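Long-range contact in sucrose 6(F)-phosphate phosphorylase (Thermoanaerobacterium thermosaccharolyticum DSM 571, PDB 6S9V), which is a phosphorylase of the alpha-amylase family, built on a closed eight-stranded beta/alpha barrel followed by a small antiparallel beta domain: residues A[386-398]-A[431-444]. Residues are numbered along the deposited sequence; the frame is centred on the assembly and turned at random.
Sequences PGIPQVYYVGLLA and KNVVQRLLKLIRFR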
loop_
_atom_site.group_PDB
_atom_site.type_symbol
_atom_site.label_atom_id
_atom_site.label_comp_id
_atom_site.label_asym_id
_atom_site.label_seq_id
_atom_site.Cartn_x
_atom_site.Cartn_y
_atom_site.Cartn_z
ATOM N N PRO A 386 -5.651 -2.505 16.385
ATOM C CA PRO A 386 -6.356 -3.576 15.666
ATOM C C PRO A 386 -6.149 -3.459 14.161
ATOM O O PRO A 386 -6.213 -2.370 13.583
ATOM C CB PRO A 386 -7.822 -3.362 16.056
ATOM C CG PRO A 386 -7.764 -2.689 17.392
ATOM C CD PRO A 386 -6.540 -1.788 17.320
ATOM N N GLY A 387 -5.913 -4.604 13.533
ATOM C CA GLY A 387 -5.618 -4.681 12.116
ATOM C C GLY A 387 -4.415 -5.584 11.861
ATOM O O GLY A 387 -3.683 -5.957 12.759
ATOM N N ILE A 388 -4.254 -5.904 10.576
ATOM C CA ILE A 388 -3.139 -6.765 10.159
ATOM C C ILE A 388 -1.928 -5.879 9.964
ATOM O O ILE A 388 -1.933 -5.009 9.083
ATOM C CB ILE A 388 -3.482 -7.522 8.861
ATOM C CG1 ILE A 388 -4.755 -8.345 9.046
ATOM C CG2 ILE A 388 -2.295 -8.382 8.434
ATOM C CD1 ILE A 388 -4.631 -9.430 10.082
ATOM N N PRO A 389 -0.854 -6.057 10.752
ATOM C CA PRO A 389 0.302 -5.152 10.663
ATOM C C PRO A 389 1.268 -5.545 9.551
ATOM O O PRO A 389 1.638 -6.712 9.413
ATOM C CB PRO A 389 0.964 -5.278 12.041
ATOM C CG PRO A 389 0.427 -6.551 12.648
ATOM C CD PRO A 389 -0.678 -7.099 11.780
ATOM N N GLN A 390 1.688 -4.544 8.774
ATOM C CA GLN A 390 2.668 -4.695 7.708
ATOM C C GLN A 390 3.885 -3.844 8.011
ATOM O O GLN A 390 3.751 -2.708 8.477
ATOM C CB GLN A 390 2.090 -4.272 6.358
ATOM C CG GLN A 390 0.865 -5.053 5.954
ATOM C CD GLN A 390 0.499 -4.833 4.514
ATOM O OE1 GLN A 390 0.505 -3.705 4.032
ATOM N NE2 GLN A 390 0.176 -5.913 3.812
ATOM N N VAL A 391 5.065 -4.398 7.741
ATOM C CA VAL A 391 6.337 -3.702 7.922
ATOM C C VAL A 391 7.025 -3.619 6.565
ATOM O O VAL A 391 7.289 -4.649 5.928
ATOM C CB VAL A 391 7.242 -4.404 8.948
ATOM C CG1 VAL A 391 8.621 -3.733 9.010
ATOM C CG2 VAL A 391 6.591 -4.390 10.327
ATOM N N TYR A 392 7.296 -2.398 6.120
ATOM C CA TYR A 392 8.025 -2.189 4.872
ATOM C C TYR A 392 9.503 -2.509 5.068
ATOM O O TYR A 392 10.072 -2.258 6.134
ATOM C CB TYR A 392 7.808 -0.747 4.424
ATOM C CG TYR A 392 8.381 -0.338 3.093
ATOM C CD1 TYR A 392 7.930 -0.898 1.910
ATOM C CD2 TYR A 392 9.350 0.654 3.024
ATOM C CE1 TYR A 392 8.435 -0.491 0.691
ATOM C CE2 TYR A 392 9.862 1.067 1.810
ATOM C CZ TYR A 392 9.399 0.497 0.654
ATOM O OH TYR A 392 9.908 0.906 -0.547
ATOM N N TYR A 393 10.134 -3.066 4.022
ATOM C CA TYR A 393 11.476 -3.626 4.178
ATOM C C TYR A 393 12.490 -2.567 4.598
ATOM O O TYR A 393 13.418 -2.861 5.361
ATOM C CB TYR A 393 11.926 -4.314 2.884
ATOM C CG TYR A 393 12.289 -3.375 1.750
ATOM C CD1 TYR A 393 11.299 -2.779 0.985
ATOM C CD2 TYR A 393 13.619 -3.085 1.448
ATOM C CE1 TYR A 393 11.612 -1.925 -0.051
ATOM C CE2 TYR A 393 13.941 -2.221 0.417
ATOM C CZ TYR A 393 12.931 -1.647 -0.329
ATOM O OH TYR A 393 13.222 -0.793 -1.364
ATOM N N VAL A 394 12.343 -1.332 4.117
ATOM C CA VAL A 394 13.284 -0.290 4.527
ATOM C C VAL A 394 13.167 -0.037 6.024
ATOM O O VAL A 394 14.176 0.075 6.732
ATOM C CB VAL A 394 13.058 1.000 3.715
ATOM C CG1 VAL A 394 13.959 2.146 4.250
ATOM C CG2 VAL A 394 13.326 0.750 2.243
ATOM N N GLY A 395 11.934 0.053 6.531
ATOM C CA GLY A 395 11.730 0.246 7.956
ATOM C C GLY A 395 12.158 -0.952 8.779
ATOM O O GLY A 395 12.628 -0.794 9.910
ATOM N N LEU A 396 12.029 -2.152 8.220
ATOM C CA LEU A 396 12.520 -3.347 8.893
ATOM C C LEU A 396 13.997 -3.222 9.233
ATOM O O LEU A 396 14.436 -3.668 10.299
ATOM C CB LEU A 396 12.290 -4.569 8.001
ATOM C CG LEU A 396 12.843 -5.888 8.529
ATOM C CD1 LEU A 396 12.097 -6.311 9.798
ATOM C CD2 LEU A 396 12.777 -6.975 7.454
ATOM N N LEU A 397 14.775 -2.632 8.335
ATOM C CA LEU A 397 16.215 -2.495 8.502
ATOM C C LEU A 397 16.602 -1.115 9.011
ATOM O O LEU A 397 17.781 -0.757 8.960
ATOM C CB LEU A 397 16.910 -2.796 7.175
ATOM C CG LEU A 397 16.579 -4.191 6.619
ATOM C CD1 LEU A 397 17.282 -4.448 5.305
ATOM C CD2 LEU A 397 16.958 -5.258 7.636
ATOM N N ALA A 398 15.636 -0.347 9.507
ATOM C CA ALA A 398 15.858 1.006 10.013
ATOM C C ALA A 398 16.612 1.850 8.991
ATOM O O ALA A 398 17.571 2.551 9.308
ATOM C CB ALA A 398 16.590 0.968 11.351
ATOM N N LYS A 431 22.217 -4.335 13.633
ATOM C CA LYS A 431 22.029 -3.079 14.347
ATOM C C LYS A 431 21.093 -3.283 15.530
ATOM O O LYS A 431 20.107 -4.020 15.443
ATOM C CB LYS A 431 21.456 -2.009 13.421
ATOM C CG LYS A 431 22.383 -1.599 12.295
ATOM C CD LYS A 431 22.009 -0.224 11.766
ATOM C CE LYS A 431 20.738 -0.264 10.928
ATOM N NZ LYS A 431 20.397 1.087 10.383
ATOM N N ASN A 432 21.405 -2.615 16.644
ATOM C CA ASN A 432 20.602 -2.789 17.849
ATOM C C ASN A 432 19.132 -2.478 17.596
ATOM O O ASN A 432 18.252 -3.212 18.062
ATOM C CB ASN A 432 21.135 -1.908 18.979
ATOM C CG ASN A 432 20.363 -2.096 20.270
ATOM O OD1 ASN A 432 19.532 -1.266 20.638
ATOM N ND2 ASN A 432 20.620 -3.199 20.956
ATOM N N VAL A 433 18.840 -1.402 16.853
ATOM C CA VAL A 433 17.450 -1.019 16.626
ATOM C C VAL A 433 16.716 -2.094 15.830
ATOM O O VAL A 433 15.525 -2.342 16.059
ATOM C CB VAL A 433 17.361 0.355 15.929
ATOM C CG1 VAL A 433 18.001 0.309 14.541
ATOM C CG2 VAL A 433 15.902 0.802 15.837
ATOM N N VAL A 434 17.407 -2.762 14.902
ATOM C CA VAL A 434 16.772 -3.813 14.116
ATOM C C VAL A 434 16.535 -5.053 14.973
ATOM O O VAL A 434 15.472 -5.684 14.900
ATOM C CB VAL A 434 17.627 -4.138 12.877
ATOM C CG1 VAL A 434 17.049 -5.328 12.114
ATOM C CG2 VAL A 434 17.722 -2.916 11.976
ATOM N N GLN A 435 17.509 -5.417 15.808
ATOM C CA GLN A 435 17.305 -6.560 16.694
ATOM C C GLN A 435 16.157 -6.299 17.666
ATOM O O GLN A 435 15.370 -7.206 17.965
ATOM C CB GLN A 435 18.598 -6.887 17.442
ATOM C CG GLN A 435 19.678 -7.597 16.589
ATOM C CD GLN A 435 19.236 -8.953 16.013
ATOM O OE1 GLN A 435 18.633 -9.778 16.706
ATOM N NE2 GLN A 435 19.553 -9.187 14.737
ATOM N N ARG A 436 16.028 -5.061 18.157
ATOM C CA ARG A 436 14.887 -4.727 19.009
ATOM C C ARG A 436 13.574 -4.858 18.253
ATOM O O ARG A 436 12.580 -5.346 18.802
ATOM C CB ARG A 436 15.021 -3.311 19.563
ATOM C CG ARG A 436 16.137 -3.133 20.561
ATOM C CD ARG A 436 16.326 -1.659 20.871
ATOM N NE ARG A 436 15.177 -1.098 21.573
ATOM C CZ ARG A 436 14.986 0.203 21.778
ATOM N NH1 ARG A 436 15.865 1.091 21.319
ATOM N NH2 ARG A 436 13.915 0.619 22.444
ATOM N N LEU A 437 13.543 -4.401 16.997
ATOM C CA LEU A 437 12.323 -4.494 16.204
ATOM C C LEU A 437 11.956 -5.946 15.915
ATOM O O LEU A 437 10.772 -6.308 15.943
ATOM C CB LEU A 437 12.489 -3.719 14.899
ATOM C CG LEU A 437 11.316 -3.745 13.917
ATOM C CD1 LEU A 437 9.997 -3.374 14.593
ATOM C CD2 LEU A 437 11.616 -2.804 12.736
ATOM N N LEU A 438 12.949 -6.788 15.625
ATOM C CA LEU A 438 12.660 -8.190 15.351
ATOM C C LEU A 438 12.072 -8.878 16.579
ATOM O O LEU A 438 11.160 -9.705 16.458
ATOM C CB LEU A 438 13.929 -8.901 14.877
ATOM C CG LEU A 438 14.468 -8.432 13.514
ATOM C CD1 LEU A 438 15.742 -9.165 13.142
ATOM C CD2 LEU A 438 13.427 -8.618 12.420
ATOM N N LYS A 439 12.585 -8.554 17.773
ATOM C CA LYS A 439 12.037 -9.125 19.001
ATOM C C LYS A 439 10.591 -8.683 19.211
ATOM O O LYS A 439 9.728 -9.489 19.601
ATOM C CB LYS A 439 12.909 -8.726 20.196
ATOM C CG LYS A 439 12.521 -9.418 21.490
ATOM C CD LYS A 439 13.487 -9.104 22.626
ATOM C CE LYS A 439 12.999 -9.705 23.938
ATOM N NZ LYS A 439 13.920 -9.399 25.077
ATOM N N LEU A 440 10.311 -7.403 18.958
ATOM C CA LEU A 440 8.949 -6.897 19.074
ATOM C C LEU A 440 8.030 -7.579 18.072
ATOM O O LEU A 440 6.898 -7.947 18.409
ATOM C CB LEU A 440 8.926 -5.383 18.856
ATOM C CG LEU A 440 7.552 -4.708 18.886
ATOM C CD1 LEU A 440 6.925 -4.842 20.275
ATOM C CD2 LEU A 440 7.652 -3.254 18.465
ATOM N N ILE A 441 8.493 -7.745 16.829
ATOM C CA ILE A 441 7.678 -8.417 15.821
ATOM C C ILE A 441 7.329 -9.826 16.278
ATOM O O ILE A 441 6.166 -10.255 16.215
ATOM C CB ILE A 441 8.402 -8.427 14.462
ATOM C CG1 ILE A 441 8.406 -7.026 13.849
ATOM C CG2 ILE A 441 7.735 -9.411 13.531
ATOM C CD1 ILE A 441 9.337 -6.887 12.646
ATOM N N ARG A 442 8.334 -10.580 16.727
ATOM C CA ARG A 442 8.069 -11.952 17.144
ATOM C C ARG A 442 7.144 -11.999 18.354
ATOM O O ARG A 442 6.314 -12.913 18.462
ATOM C CB ARG A 442 9.374 -12.702 17.410
ATOM C CG ARG A 442 10.166 -12.934 16.120
ATOM C CD ARG A 442 10.952 -14.235 16.176
ATOM N NE ARG A 442 12.171 -14.138 16.952
ATOM C CZ ARG A 442 12.886 -15.177 17.369
ATOM N NH1 ARG A 442 12.513 -16.429 17.096
ATOM N NH2 ARG A 442 13.987 -14.953 18.065
ATOM N N PHE A 443 7.254 -11.032 19.267
ATOM C CA PHE A 443 6.278 -10.961 20.347
ATOM C C PHE A 443 4.867 -10.778 19.796
ATOM O O PHE A 443 3.925 -11.451 20.237
ATOM C CB PHE A 443 6.601 -9.829 21.318
ATOM C CG PHE A 443 5.661 -9.778 22.496
ATOM C CD1 PHE A 443 5.855 -10.612 23.585
ATOM C CD2 PHE A 443 4.569 -8.926 22.493
ATOM C CE1 PHE A 443 4.975 -10.593 24.672
ATOM C CE2 PHE A 443 3.695 -8.889 23.578
ATOM C CZ PHE A 443 3.903 -9.722 24.665
ATOM N N ARG A 444 4.708 -9.885 18.814
ATOM C CA ARG A 444 3.400 -9.654 18.203
ATOM C C ARG A 444 2.885 -10.890 17.465
ATOM O O ARG A 444 1.664 -11.076 17.341
ATOM C CB ARG A 444 3.492 -8.445 17.267
ATOM C CG ARG A 444 2.245 -8.132 16.476
ATOM C CD ARG A 444 1.027 -7.889 17.348
ATOM N NE ARG A 444 -0.113 -7.492 16.522
ATOM C CZ ARG A 444 -0.793 -8.327 15.739
ATOM N NH1 ARG A 444 -0.456 -9.605 15.686
ATOM N NH2 ARG A 444 -1.806 -7.882 15.005
#
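Leu396 lays its CD1 methyl against Leu438 CD2 at 3.7 Å and Ile441 CD1 at 4.0 Å, meeting both helix side chains at about a right angle. It stands on the short helix 393-396, which follows the eighth strand (388-392) of the alpha-amylase-type TIM barrel; helix 432-446 packs on the outer side of the strand and against the short helix, next to helix 372-384. Leu396 reaches the longer helix although its CB does not point straight at it, because chi1 (176°) swings CG away from the backbone N. Along the strand, Val391 adds a looser apolar touch to Ile441, whose side chain also rests on Phe383.

Ala398, at positive phi, is the C-prime residue of the Schellman motif that ends helix 393-396, its N bonded to Gly395 O and the N of Gly399 to Val394 O. The turn presses Ala398 CB against Val433 CG1 at 3.5 Å, while Val434 packs on backbone, its CG2 on Leu397 C and its CG1 3.6 Å from Leu396 O. That carbonyl oxygen is buried among methyls, Leu437 CD2 included, and has no polar partner, whereas Gly395 O, also beside Leu437, is bonded to Tyr375 OH. Lys431, the N-cap residue of the long helix, bends at chi3 (-74°) and gives a weak hydrogen bond from NZ to Ala398 O, 3.4 Å.

At the strand's beginning, Arg444 turns a guanidinium face to Pro389, whose CG sits 3.4 Å above its plane, toward the rim. Hydrogen bonds from NE to Phe383 O and from NH2 to Asn19 OD1 probably fix the group's rotation. Gly387 O comes up to the rim of the group, roughly level with it, 3.5 Å from Arg444 NH2.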